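Local coordinates for terminase, large subunit (Enterobacteria phage P22, PDB 4DKW), which cuts the viral genome with its C-terminal nuclease domain, the part present in this chain, while its N-terminal ATPase region drives DNA into empty capsids, at residues Q32-N37 against V83-D88; V28-D33 against Q40-L45; N65-A70 against T102-A107; E148-E153 against D171-T176. All coordinates share one frame; numbering follows the deposited sequence.

Contact 1: residues Q32-N37 against V83-D88; sequences QDFGWN and VAWPHD. With MG (magnesium ion), chain E.
A magnesium-bound water oxygen is the best-held polar atom, with three partners: it lies 2.0 Å from MG, donates to Asp-33 OD1 at 2.6 Å, and donates weakly to Phe-34 O. The catalytic Asp-33 has CG anti to its backbone N (chi1 -175°), which brings OD2 within 2.1 Å of MG. A carboxylate suits this place because one oxygen can ligate the metal while the other orients its water; Asp-171 supplies another ligand. Asp-33 closes strand 27-33, which runs parallel to strand 82-84 in the RNase H-like sheet. Their pairing here is Gln-32 N to Ala-84 O, 2.8 Å and nearly along the C=O axis. Two residues on, Pro-86 has no N-H to offer, and its CD sits 3.1 Å from Gln-32 O instead. Beyond this point the chains diverge, and apolar side chains make the contact. Phe-34, with CG anti to its carbonyl carbon (chi1 -58°), points toward 83-88, lays CE2 3.8 Å from Pro-86 CD and brings CZ 3.9 Å from Trp-85 CB. Trp-85 runs alongside Phe-34 in the same direction, its CG in the crowded position between N and C (chi1 49°), and its NE1 bonds to Leu-112 O.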
loop_
_atom_site.group_PDB
_atom_site.type_symbol
_atom_site.label_atom_id
_atom_site.label_comp_id
_atom_site.label_asym_id
_atom_site.label_seq_id
_atom_site.Cartn_x
_atom_site.Cartn_y
_atom_site.Cartn_z
ATOM N N GLN A 32 2.605 5.054 -0.564
ATOM C CA GLN A 32 2.655 5.905 0.618
ATOM C C GLN A 32 1.248 6.290 1.065
ATOM O O GLN A 32 0.396 6.616 0.243
ATOM C CB GLN A 32 3.451 7.183 0.305
ATOM C CG GLN A 32 3.601 8.166 1.477
ATOM C CD GLN A 32 4.570 7.681 2.553
ATOM O OE1 GLN A 32 5.618 7.108 2.248
ATOM N NE2 GLN A 32 4.225 7.918 3.817
ATOM N N ASP A 33 1.004 6.232 2.370
ATOM C CA ASP A 33 -0.156 6.894 2.946
ATOM C C ASP A 33 0.406 7.984 3.835
ATOM O O ASP A 33 1.273 7.723 4.665
ATOM C CB ASP A 33 -1.044 5.934 3.757
ATOM C CG ASP A 33 -2.321 6.603 4.254
ATOM O OD1 ASP A 33 -2.886 7.434 3.509
ATOM O OD2 ASP A 33 -2.759 6.320 5.384
ATOM N N PHE A 34 -0.061 9.211 3.649
ATOM C CA PHE A 34 0.471 10.325 4.424
ATOM C C PHE A 34 -0.186 10.364 5.800
ATOM O O PHE A 34 -1.318 9.896 5.967
ATOM C CB PHE A 34 0.278 11.655 3.689
ATOM C CG PHE A 34 0.911 11.691 2.335
ATOM C CD1 PHE A 34 2.281 11.608 2.202
ATOM C CD2 PHE A 34 0.135 11.811 1.196
ATOM C CE1 PHE A 34 2.873 11.637 0.955
ATOM C CE2 PHE A 34 0.719 11.850 -0.055
ATOM C CZ PHE A 34 2.090 11.760 -0.177
ATOM N N GLY A 35 0.540 10.896 6.782
ATOM C CA GLY A 35 0.023 11.010 8.137
ATOM C C GLY A 35 1.001 11.565 9.159
ATOM O O GLY A 35 2.167 11.173 9.190
ATOM N N TRP A 36 0.521 12.479 9.999
ATOM C CA TRP A 36 1.326 12.978 11.111
ATOM C C TRP A 36 0.776 12.503 12.469
ATOM O O TRP A 36 1.430 11.734 13.184
ATOM C CB TRP A 36 1.455 14.506 11.075
ATOM C CG TRP A 36 2.325 15.002 12.177
ATOM C CD1 TRP A 36 1.921 15.472 13.397
ATOM C CD2 TRP A 36 3.758 15.034 12.188
ATOM N NE1 TRP A 36 3.018 15.808 14.159
ATOM C CE2 TRP A 36 4.156 15.546 13.441
ATOM C CE3 TRP A 36 4.744 14.685 11.259
ATOM C CZ2 TRP A 36 5.495 15.714 13.786
ATOM C CZ3 TRP A 36 6.075 14.858 11.605
ATOM C CH2 TRP A 36 6.437 15.364 12.858
ATOM N N ASN A 37 -0.423 12.965 12.820
ATOM C CA ASN A 37 -1.091 12.491 14.028
ATOM C C ASN A 37 -1.511 11.037 13.872
ATOM O O ASN A 37 -1.368 10.234 14.797
ATOM C CB ASN A 37 -2.305 13.355 14.354
ATOM C CG ASN A 37 -1.926 14.776 14.723
ATOM O OD1 ASN A 37 -0.893 15.014 15.358
ATOM N ND2 ASN A 37 -2.756 15.735 14.315
ATOM N N VAL A 83 6.658 5.392 -6.409
ATOM C CA VAL A 83 5.772 5.427 -5.249
ATOM C C VAL A 83 4.380 5.939 -5.595
ATOM O O VAL A 83 4.231 7.043 -6.126
ATOM C CB VAL A 83 6.352 6.313 -4.129
ATOM C CG1 VAL A 83 5.407 6.363 -2.931
ATOM C CG2 VAL A 83 7.719 5.806 -3.717
ATOM N N ALA A 84 3.363 5.130 -5.303
ATOM C CA ALA A 84 1.967 5.550 -5.459
ATOM C C ALA A 84 1.535 6.295 -4.195
ATOM O O ALA A 84 2.031 6.011 -3.108
ATOM C CB ALA A 84 1.052 4.337 -5.723
ATOM N N TRP A 85 0.634 7.261 -4.338
ATOM C CA TRP A 85 0.229 8.093 -3.212
ATOM C C TRP A 85 -1.154 8.696 -3.445
ATOM O O TRP A 85 -1.570 8.866 -4.593
ATOM C CB TRP A 85 1.263 9.191 -2.981
ATOM C CG TRP A 85 1.634 9.920 -4.214
ATOM C CD1 TRP A 85 2.630 9.608 -5.081
ATOM C CD2 TRP A 85 1.011 11.103 -4.720
ATOM N NE1 TRP A 85 2.668 10.528 -6.113
ATOM C CE2 TRP A 85 1.683 11.456 -5.909
ATOM C CE3 TRP A 85 -0.052 11.895 -4.284
ATOM C CZ2 TRP A 85 1.320 12.570 -6.663
ATOM C CZ3 TRP A 85 -0.406 12.995 -5.029
ATOM C CH2 TRP A 85 0.279 13.324 -6.207
ATOM N N PRO A 86 -1.878 9.014 -2.356
ATOM C CA PRO A 86 -3.281 9.431 -2.447
ATOM C C PRO A 86 -3.489 10.930 -2.580
ATOM O O PRO A 86 -2.522 11.686 -2.691
ATOM C CB PRO A 86 -3.824 9.028 -1.084
ATOM C CG PRO A 86 -2.671 9.295 -0.179
ATOM C CD PRO A 86 -1.466 8.833 -0.951
ATOM N N HIS A 87 -4.767 11.317 -2.572
ATOM C CA HIS A 87 -5.217 12.671 -2.277
ATOM C C HIS A 87 -5.315 13.553 -3.490
ATOM O O HIS A 87 -4.382 14.278 -3.824
ATOM C CB HIS A 87 -4.327 13.329 -1.235
ATOM C CG HIS A 87 -5.068 13.972 -0.110
ATOM N ND1 HIS A 87 -6.446 13.926 -0.008
ATOM C CD2 HIS A 87 -4.629 14.671 0.951
ATOM C CE1 HIS A 87 -6.813 14.581 1.079
ATOM N NE2 HIS A 87 -5.735 15.045 1.682
ATOM N N ASP A 88 -6.477 13.520 -4.128
ATOM C CA ASP A 88 -6.780 14.521 -5.149
ATOM C C ASP A 88 -7.294 15.843 -4.551
ATOM O O ASP A 88 -8.348 16.348 -4.949
ATOM C CB ASP A 88 -7.720 13.968 -6.237
ATOM C CG ASP A 88 -9.029 13.430 -5.672
ATOM O OD1 ASP A 88 -9.348 13.726 -4.500
ATOM O OD2 ASP A 88 -9.739 12.707 -6.400
HETATM MG MG MG E . -4.104 7.226 6.715
HETATM O O HOH W 1 -4.317 8.609 5.293
HETATM O O HOH W 2 -5.218 7.882 8.437
#

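Contact 2: residues V28-D33 against Q40-L45; sequences VIDAQD and QAHIQL. With MG (magnesium ion), chain E.
Backbone bonds come first: strands 28-33 and 40-45 form an antiparallel hairpin, with hydrogen-bonded pairs Ile-29/Leu-45, Ala-31/Ile-43 and Asp-33/Ala-41. Leu-45 N to Ile-29 O is almost straight, 2.8 Å with 178° at the hydrogen, whereas Ala-31 N meets Ile-43 O from above the carbonyl plane.

Polar side chains line one face as a continuous chain of bonds. The His-42 ring lies at its middle, CG anti to the backbone N (chi1 -167°). Its NE2 gives a short bond of 2.5 Å to the anti lone pair of Asp-30 OD2, and on the other side ND1 donates in the ring plane to Gln-32 OE1 at 2.8 Å. With both nitrogens donating, the imidazole may well carry a positive charge, which the buried carboxylate would stabilise. Asp-30 OD1 uses its syn lone pair for Gln-44 NE2, 2.9 Å away and in the amide plane; that NE2 also bonds to Trp-77 O, and Gln-44 OE1 takes Trp-46 NE1. Gln-32, bent at chi2, turns NE2 to Gln-40 OE1 at 2.9 Å, arriving above that carbonyl plane; Tyr-104 OH bonds the same oxygen. Glutamines fit here because each amide can donate and accept.

The opposite face carries Ile-29, Ala-31, Ala-41, Ile-43 and Leu-45, and at its end Asp-33, whose carboxylate binds magnesium. The small Ala-31 CB leaves room for Ile-43 CD1 at 3.8 Å.

This hairpin is central in the sheet: strand 82-84 flanks 27-33 and strand 53-62 flanks 40-48. Helix 67-78 packs on the polar side, and helix 171-181 on the Ala-31 side.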
loop_
_atom_site.group_PDB
_atom_site.type_symbol
_atom_site.label_atom_id
_atom_site.label_comp_id
_atom_site.label_asym_id
_atom_site.label_seq_id
_atom_site.Cartn_x
_atom_site.Cartn_y
_atom_site.Cartn_z
ATOM N N VAL A 28 8.106 -4.370 -9.186
ATOM C CA VAL A 28 8.190 -3.767 -7.859
ATOM C C VAL A 28 7.583 -2.369 -7.858
ATOM O O VAL A 28 7.861 -1.567 -8.745
ATOM C CB VAL A 28 9.666 -3.665 -7.373
ATOM C CG1 VAL A 28 9.726 -3.083 -5.968
ATOM C CG2 VAL A 28 10.360 -5.029 -7.419
ATOM N N ILE A 29 6.744 -2.087 -6.866
ATOM C CA ILE A 29 6.177 -0.752 -6.692
ATOM C C ILE A 29 6.011 -0.449 -5.205
ATOM O O ILE A 29 5.745 -1.340 -4.402
ATOM C CB ILE A 29 4.832 -0.566 -7.463
ATOM C CG1 ILE A 29 4.428 0.908 -7.501
ATOM C CG2 ILE A 29 3.708 -1.430 -6.878
ATOM C CD1 ILE A 29 3.184 1.175 -8.276
ATOM N N ASP A 30 6.225 0.811 -4.848
ATOM C CA ASP A 30 6.049 1.269 -3.479
ATOM C C ASP A 30 4.787 2.104 -3.401
ATOM O O ASP A 30 4.264 2.562 -4.425
ATOM C CB ASP A 30 7.244 2.126 -3.035
ATOM C CG ASP A 30 8.368 1.304 -2.441
ATOM O OD1 ASP A 30 8.520 0.132 -2.834
ATOM O OD2 ASP A 30 9.097 1.836 -1.578
ATOM N N ALA A 31 4.302 2.310 -2.183
ATOM C CA ALA A 31 3.175 3.200 -1.993
ATOM C C ALA A 31 3.250 3.894 -0.643
ATOM O O ALA A 31 3.868 3.385 0.301
ATOM C CB ALA A 31 1.868 2.456 -2.159
ATOM N N GLN A 32 2.605 5.054 -0.564
ATOM C CA GLN A 32 2.655 5.905 0.618
ATOM C C GLN A 32 1.248 6.290 1.065
ATOM O O GLN A 32 0.396 6.616 0.243
ATOM C CB GLN A 32 3.451 7.183 0.305
ATOM C CG GLN A 32 3.601 8.166 1.477
ATOM C CD GLN A 32 4.570 7.681 2.553
ATOM O OE1 GLN A 32 5.618 7.108 2.248
ATOM N NE2 GLN A 32 4.225 7.918 3.817
ATOM N N ASP A 33 1.004 6.232 2.370
ATOM C CA ASP A 33 -0.156 6.894 2.946
ATOM C C ASP A 33 0.406 7.984 3.835
ATOM O O ASP A 33 1.273 7.723 4.665
ATOM C CB ASP A 33 -1.044 5.934 3.757
ATOM C CG ASP A 33 -2.321 6.603 4.254
ATOM O OD1 ASP A 33 -2.886 7.434 3.509
ATOM O OD2 ASP A 33 -2.759 6.320 5.384
ATOM N N GLN A 40 1.731 7.384 9.277
ATOM C CA GLN A 40 1.966 7.226 7.850
ATOM C C GLN A 40 2.378 5.775 7.577
ATOM O O GLN A 40 2.802 5.052 8.489
ATOM C CB GLN A 40 3.044 8.196 7.364
ATOM C CG GLN A 40 4.441 7.923 7.898
ATOM C CD GLN A 40 5.474 8.840 7.271
ATOM O OE1 GLN A 40 5.795 8.714 6.088
ATOM N NE2 GLN A 40 5.987 9.779 8.057
ATOM N N ALA A 41 2.234 5.341 6.330
ATOM C CA ALA A 41 2.720 4.024 5.928
ATOM C C ALA A 41 3.462 4.091 4.600
ATOM O O ALA A 41 3.036 4.782 3.675
ATOM C CB ALA A 41 1.567 3.015 5.847
ATOM N N HIS A 42 4.585 3.390 4.515
ATOM C CA HIS A 42 5.242 3.175 3.233
ATOM C C HIS A 42 5.377 1.671 3.014
ATOM O O HIS A 42 5.909 0.969 3.877
ATOM C CB HIS A 42 6.621 3.839 3.203
ATOM C CG HIS A 42 7.210 3.932 1.828
ATOM N ND1 HIS A 42 6.975 5.003 0.995
ATOM C CD2 HIS A 42 7.991 3.075 1.134
ATOM C CE1 HIS A 42 7.601 4.805 -0.153
ATOM N NE2 HIS A 42 8.229 3.650 -0.092
ATOM N N ILE A 43 4.887 1.173 1.878
ATOM C CA ILE A 43 4.886 -0.266 1.612
ATOM C C ILE A 43 5.595 -0.584 0.315
ATOM O O ILE A 43 5.816 0.292 -0.513
ATOM C CB ILE A 43 3.449 -0.861 1.560
ATOM C CG1 ILE A 43 2.641 -0.273 0.392
ATOM C CG2 ILE A 43 2.726 -0.623 2.893
ATOM C CD1 ILE A 43 2.719 -1.041 -0.974
ATOM N N GLN A 44 5.945 -1.851 0.142
ATOM C CA GLN A 44 6.478 -2.322 -1.127
ATOM C C GLN A 44 5.746 -3.592 -1.529
ATOM O O GLN A 44 5.612 -4.535 -0.745
ATOM C CB GLN A 44 7.992 -2.570 -1.071
ATOM C CG GLN A 44 8.577 -3.037 -2.407
ATOM C CD GLN A 44 10.092 -3.033 -2.414
ATOM O OE1 GLN A 44 10.726 -4.082 -2.315
ATOM N NE2 GLN A 44 10.681 -1.847 -2.522
ATOM N N LEU A 45 5.277 -3.599 -2.764
ATOM C CA LEU A 45 4.512 -4.692 -3.291
ATOM C C LEU A 45 5.304 -5.304 -4.438
ATOM O O LEU A 45 5.873 -4.582 -5.260
ATOM C CB LEU A 45 3.188 -4.116 -3.791
ATOM C CG LEU A 45 1.987 -4.966 -4.155
ATOM C CD1 LEU A 45 1.512 -5.806 -2.960
ATOM C CD2 LEU A 45 0.900 -4.022 -4.632
HETATM MG MG MG E . -4.104 7.226 6.715
HETATM O O HOH W 1 -4.317 8.609 5.293
HETATM O O HOH W 2 -5.218 7.882 8.437
#

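Contact 3: residues N65-A70 against T102-A107; sequences NTAVQA and TQYADA
Tyr-104 spreads one face of its ring under the methyl of Ala-67, which stands 3.5 Å from the ring centroid and only 9° off the normal. This is a textbook CH-pi contact, with CB over the middle of the ring and nearly equidistant from its six carbons. With chi1 at -86°, the ring reaches across to the first turn of helix 67-78. One turn on, Ala-70 CB approaches obliquely, 4.0 Å from Tyr-104 CE1. Alanine suits both places: its single methyl lets the ring lie close against the helix.

Beside the ring, alanine methyls pack on each other and on backbone carbonyls of the facing helix. Ala-107 CB is 4.0 Å from Ala-67 CB and 3.7 Å from Ala-67 O, while Ala-67 CB also touches Gln-103 O at 3.7 Å. At the solvent edge Val-68 CG2 makes a looser approach to Ala-107 CB.

The start of helix 67-78 is fixed by a capping box. Thr-66 at the N-cap accepts from Gln-69 N through OG1 at 3.2 Å, and Gln-69 OE1 returns the favour by accepting from Thr-66 N at 3.0 Å. A threonine hydroxyl is short enough to reach a first-turn N-H.

Tyr-104 OH bonds to Gln-40 OE1, and Phe-34 meets the ring from the opposite face at about 60°. No hydrogen bond joins 65-70 to 102-107, so their union rests on close-fitting methyls and an aromatic face, with the polar end of the tyrosine directed to the sheet.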
loop_
_atom_site.group_PDB
_atom_site.type_symbol
_atom_site.label_atom_id
_atom_site.label_comp_id
_atom_site.label_asym_id
_atom_site.label_seq_id
_atom_site.Cartn_x
_atom_site.Cartn_y
_atom_site.Cartn_z
ATOM N N ASN A 65 6.335 11.245 12.073
ATOM C CA ASN A 65 7.602 11.262 11.347
ATOM C C ASN A 65 7.513 12.146 10.106
ATOM O O ASN A 65 6.495 12.172 9.409
ATOM C CB ASN A 65 8.033 9.843 10.944
ATOM C CG ASN A 65 8.899 9.167 11.996
ATOM O OD1 ASN A 65 8.770 9.433 13.195
ATOM N ND2 ASN A 65 9.797 8.292 11.545
ATOM N N THR A 66 8.582 12.884 9.840
ATOM C CA THR A 66 8.649 13.699 8.642
ATOM C C THR A 66 8.979 12.819 7.445
ATOM O O THR A 66 9.242 11.624 7.598
ATOM C CB THR A 66 9.730 14.785 8.776
ATOM O OG1 THR A 66 11.013 14.163 8.896
ATOM C CG2 THR A 66 9.478 15.640 10.000
ATOM N N ALA A 67 8.962 13.410 6.254
ATOM C CA ALA A 67 9.342 12.688 5.044
ATOM C C ALA A 67 10.821 12.290 5.077
ATOM O O ALA A 67 11.185 11.209 4.606
ATOM C CB ALA A 67 9.031 13.522 3.803
ATOM N N VAL A 68 11.662 13.165 5.638
ATOM C CA VAL A 68 13.092 12.898 5.802
ATOM C C VAL A 68 13.330 11.693 6.711
ATOM O O VAL A 68 14.208 10.872 6.451
ATOM C CB VAL A 68 13.836 14.147 6.354
ATOM C CG1 VAL A 68 15.317 13.855 6.584
ATOM C CG2 VAL A 68 13.642 15.345 5.424
ATOM N N GLN A 69 12.534 11.587 7.774
ATOM C CA GLN A 69 12.610 10.440 8.669
ATOM C C GLN A 69 12.088 9.165 8.012
ATOM O O GLN A 69 12.645 8.088 8.231
ATOM C CB GLN A 69 11.854 10.696 9.970
ATOM C CG GLN A 69 12.428 11.826 10.813
ATOM C CD GLN A 69 11.601 12.093 12.053
ATOM O OE1 GLN A 69 10.624 12.842 12.012
ATOM N NE2 GLN A 69 11.982 11.475 13.164
ATOM N N ALA A 70 11.021 9.283 7.225
ATOM C CA ALA A 70 10.488 8.135 6.506
ATOM C C ALA A 70 11.554 7.574 5.569
ATOM O O ALA A 70 11.840 6.376 5.583
ATOM C CB ALA A 70 9.235 8.519 5.727
ATOM N N THR A 102 5.586 16.422 -2.848
ATOM C CA THR A 102 6.771 17.240 -3.113
ATOM C C THR A 102 7.798 17.093 -1.998
ATOM O O THR A 102 8.989 16.938 -2.256
ATOM C CB THR A 102 6.405 18.734 -3.277
ATOM O OG1 THR A 102 5.533 18.896 -4.405
ATOM C CG2 THR A 102 7.654 19.592 -3.472
ATOM N N GLN A 103 7.328 17.141 -0.756
ATOM C CA GLN A 103 8.196 16.981 0.405
ATOM C C GLN A 103 8.846 15.600 0.404
ATOM O O GLN A 103 9.996 15.444 0.819
ATOM C CB GLN A 103 7.402 17.169 1.702
ATOM C CG GLN A 103 6.724 18.524 1.849
ATOM C CD GLN A 103 5.815 18.587 3.063
ATOM O OE1 GLN A 103 5.849 17.706 3.928
ATOM N NE2 GLN A 103 4.986 19.628 3.129
ATOM N N TYR A 104 8.101 14.600 -0.062
ATOM C CA TYR A 104 8.601 13.223 -0.107
ATOM C C TYR A 104 9.579 13.007 -1.265
ATOM O O TYR A 104 10.588 12.310 -1.115
ATOM C CB TYR A 104 7.437 12.226 -0.154
ATOM C CG TYR A 104 6.905 11.872 1.217
ATOM C CD1 TYR A 104 7.251 10.675 1.826
ATOM C CD2 TYR A 104 6.089 12.757 1.919
ATOM C CE1 TYR A 104 6.780 10.352 3.086
ATOM C CE2 TYR A 104 5.613 12.444 3.182
ATOM C CZ TYR A 104 5.964 11.240 3.761
ATOM O OH TYR A 104 5.496 10.926 5.019
ATOM N N ALA A 105 9.285 13.626 -2.407
ATOM C CA ALA A 105 10.197 13.599 -3.541
ATOM C C ALA A 105 11.512 14.271 -3.163
ATOM O O ALA A 105 12.593 13.774 -3.489
ATOM C CB ALA A 105 9.566 14.281 -4.748
ATOM N N ASP A 106 11.415 15.400 -2.461
ATOM C CA ASP A 106 12.597 16.162 -2.064
ATOM C C ASP A 106 13.421 15.365 -1.068
ATOM O O ASP A 106 14.639 15.527 -0.992
ATOM C CB ASP A 106 12.210 17.520 -1.461
ATOM C CG ASP A 106 11.698 18.504 -2.504
ATOM O OD1 ASP A 106 11.951 18.288 -3.711
ATOM O OD2 ASP A 106 11.050 19.499 -2.111
ATOM N N ALA A 107 12.741 14.505 -0.314
ATOM C CA ALA A 107 13.384 13.646 0.676
ATOM C C ALA A 107 14.098 12.458 0.025
ATOM O O ALA A 107 14.920 11.797 0.657
ATOM C CB ALA A 107 12.366 13.161 1.704
#

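Contact 4: residues E148-E153 against D171-T176; sequences EPFFEE and DVLDAT. With MG (magnesium ion), chain E.
In this RNase H-like domain, helix 148-156 crosses the N-terminal end of helix 171-181, which carries the second catalytic aspartate; the N-to-C directions of the two short segments are 107° apart and their axes approach to 8.9 Å. Glu-153 makes the polar link. CG is anti to the carbonyl carbon (chi1 -59°) and the chain is extended beyond it, so the carboxylate reaches the N-H groups of the first turn. OE1 takes Leu-173 N at 2.9 Å, from above the carboxylate plane, and OE2 receives Val-172 N at 3.1 Å on its syn lone pair. A glutamate suits a helix start, where its charge probably balances the partial positive charge of the helix end. OE2 also lies 4.0 Å from Asp-171 OD2, a like-charge approach that the salt bridge from Lys-61 to OE2 probably relieves. Asp-171 directs OD1 to MG at 2.3 Å.

Apolar side chains fill the crossing. Phe-150, with CG anti to the backbone N (chi1 174°), carries its ring across Val-172 and Leu-173 at about right angles: Val-172 CG1 comes to the ring edge, and Leu-173 CD2 lies 3.6 Å from Phe-150 CE1. The branched Val-172 also sets CG2 against Pro-149 CB. Thr-176 turns back on its own helix, its OG1 donating to Val-172 O at 2.7 Å, the carbonyl that also accepts Thr-176 N.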
loop_
_atom_site.group_PDB
_atom_site.type_symbol
_atom_site.label_atom_id
_atom_site.label_comp_id
_atom_site.label_asym_id
_atom_site.label_seq_id
_atom_site.Cartn_x
_atom_site.Cartn_y
_atom_site.Cartn_z
ATOM N N GLU A 148 4.061 -7.476 9.986
ATOM C CA GLU A 148 3.028 -7.509 11.020
ATOM C C GLU A 148 2.029 -6.330 11.059
ATOM O O GLU A 148 0.847 -6.550 11.341
ATOM C CB GLU A 148 3.653 -7.745 12.403
ATOM C CG GLU A 148 2.639 -7.890 13.542
ATOM C CD GLU A 148 1.735 -9.120 13.399
ATOM O OE1 GLU A 148 2.087 -10.062 12.651
ATOM O OE2 GLU A 148 0.667 -9.142 14.051
ATOM N N PRO A 149 2.480 -5.082 10.790
ATOM C CA PRO A 149 1.483 -3.998 10.780
ATOM C C PRO A 149 0.344 -4.194 9.772
ATOM O O PRO A 149 -0.732 -3.634 9.993
ATOM C CB PRO A 149 2.307 -2.756 10.408
ATOM C CG PRO A 149 3.665 -3.059 10.905
ATOM C CD PRO A 149 3.852 -4.548 10.676
ATOM N N PHE A 150 0.559 -4.965 8.705
ATOM C CA PHE A 150 -0.540 -5.299 7.801
ATOM C C PHE A 150 -1.586 -6.143 8.513
ATOM O O PHE A 150 -2.777 -5.894 8.404
ATOM C CB PHE A 150 -0.061 -6.068 6.573
ATOM C CG PHE A 150 -1.195 -6.556 5.703
ATOM C CD1 PHE A 150 -1.699 -5.752 4.693
ATOM C CD2 PHE A 150 -1.777 -7.805 5.916
ATOM C CE1 PHE A 150 -2.753 -6.188 3.892
ATOM C CE2 PHE A 150 -2.834 -8.236 5.134
ATOM C CZ PHE A 150 -3.320 -7.430 4.116
ATOM N N PHE A 151 -1.136 -7.175 9.213
ATOM C CA PHE A 151 -2.057 -8.115 9.845
ATOM C C PHE A 151 -2.829 -7.482 11.002
ATOM O O PHE A 151 -4.003 -7.801 11.234
ATOM C CB PHE A 151 -1.309 -9.384 10.277
ATOM C CG PHE A 151 -0.823 -10.200 9.122
ATOM C CD1 PHE A 151 -1.735 -10.875 8.311
ATOM C CD2 PHE A 151 0.529 -10.264 8.816
ATOM C CE1 PHE A 151 -1.303 -11.616 7.227
ATOM C CE2 PHE A 151 0.972 -11.007 7.732
ATOM C CZ PHE A 151 0.055 -11.687 6.941
ATOM N N GLU A 152 -2.173 -6.571 11.711
ATOM C CA GLU A 152 -2.829 -5.808 12.770
ATOM C C GLU A 152 -4.044 -5.050 12.255
ATOM O O GLU A 152 -5.074 -4.999 12.924
ATOM C CB GLU A 152 -1.845 -4.832 13.414
ATOM C CG GLU A 152 -0.693 -5.516 14.138
ATOM C CD GLU A 152 0.299 -4.530 14.743
ATOM O OE1 GLU A 152 0.278 -3.336 14.358
ATOM O OE2 GLU A 152 1.108 -4.953 15.603
ATOM N N GLU A 153 -3.912 -4.456 11.071
ATOM C CA GLU A 153 -5.007 -3.713 10.443
ATOM C C GLU A 153 -6.042 -4.641 9.804
ATOM O O GLU A 153 -7.247 -4.424 9.923
ATOM C CB GLU A 153 -4.462 -2.750 9.386
ATOM C CG GLU A 153 -3.462 -1.715 9.910
ATOM C CD GLU A 153 -3.170 -0.627 8.881
ATOM O OE1 GLU A 153 -3.681 -0.740 7.749
ATOM O OE2 GLU A 153 -2.440 0.340 9.199
ATOM N N ASP A 171 -3.952 2.546 7.426
ATOM C CA ASP A 171 -2.879 3.217 6.696
ATOM C C ASP A 171 -2.063 2.280 5.790
ATOM O O ASP A 171 -1.834 2.602 4.626
ATOM C CB ASP A 171 -1.978 3.948 7.681
ATOM C CG ASP A 171 -2.779 4.716 8.725
ATOM O OD1 ASP A 171 -3.413 5.744 8.359
ATOM O OD2 ASP A 171 -2.789 4.278 9.897
ATOM N N VAL A 172 -1.617 1.144 6.330
ATOM C CA VAL A 172 -0.969 0.095 5.537
ATOM C C VAL A 172 -1.930 -0.474 4.478
ATOM O O VAL A 172 -1.531 -0.721 3.336
ATOM C CB VAL A 172 -0.408 -1.040 6.434
ATOM C CG1 VAL A 172 0.109 -2.223 5.588
ATOM C CG2 VAL A 172 0.699 -0.499 7.335
ATOM N N LEU A 173 -3.196 -0.650 4.849
ATOM C CA LEU A 173 -4.210 -1.146 3.922
ATOM C C LEU A 173 -4.403 -0.174 2.757
ATOM O O LEU A 173 -4.408 -0.577 1.592
ATOM C CB LEU A 173 -5.538 -1.404 4.648
ATOM C CG LEU A 173 -5.511 -2.558 5.661
ATOM C CD1 LEU A 173 -6.805 -2.616 6.461
ATOM C CD2 LEU A 173 -5.263 -3.895 4.963
ATOM N N ASP A 174 -4.534 1.108 3.071
ATOM C CA ASP A 174 -4.663 2.127 2.038
ATOM C C ASP A 174 -3.464 2.145 1.098
ATOM O O ASP A 174 -3.621 2.099 -0.128
ATOM C CB ASP A 174 -4.840 3.509 2.661
ATOM C CG ASP A 174 -6.229 3.725 3.217
ATOM O OD1 ASP A 174 -7.123 2.890 2.958
ATOM O OD2 ASP A 174 -6.428 4.746 3.903
ATOM N N ALA A 175 -2.271 2.228 1.677
ATOM C CA ALA A 175 -1.029 2.184 0.905
ATOM C C ALA A 175 -0.968 0.954 -0.004
ATOM O O ALA A 175 -0.655 1.072 -1.187
ATOM C CB ALA A 175 0.179 2.223 1.834
ATOM N N THR A 176 -1.274 -0.220 0.548
ATOM C CA THR A 176 -1.270 -1.445 -0.237
ATOM C C THR A 176 -2.217 -1.321 -1.417
ATOM O O THR A 176 -1.877 -1.677 -2.539
ATOM C CB THR A 176 -1.664 -2.661 0.610
ATOM O OG1 THR A 176 -0.758 -2.777 1.710
ATOM C CG2 THR A 176 -1.590 -3.931 -0.221
HETATM MG MG MG E . -4.104 7.226 6.715
HETATM O O HOH W 1 -4.317 8.609 5.293
HETATM O O HOH W 2 -5.218 7.882 8.437
#

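Contacts 1 and 2 share strand 27-33, with centres 9 Å apart, and place it between strands 82-84 and 40-48 of the mixed sheet. Contact 2 closes a short hairpin; contact 1 and contact 3 interlock along the chain, since segment 65-70 falls inside the span of the former. Contact 4 comes last in the sequence. Contacts 3 and 4 have centres 20 Å apart and do not touch: the first joins helices 67-78 and 97-107, the second helices 148-156 and 171-181. Asp-33, from contacts 1 and 2, and Asp-171, from contact 4, meet at one magnesium ion, so distant parts of the sequence assemble the nuclease site.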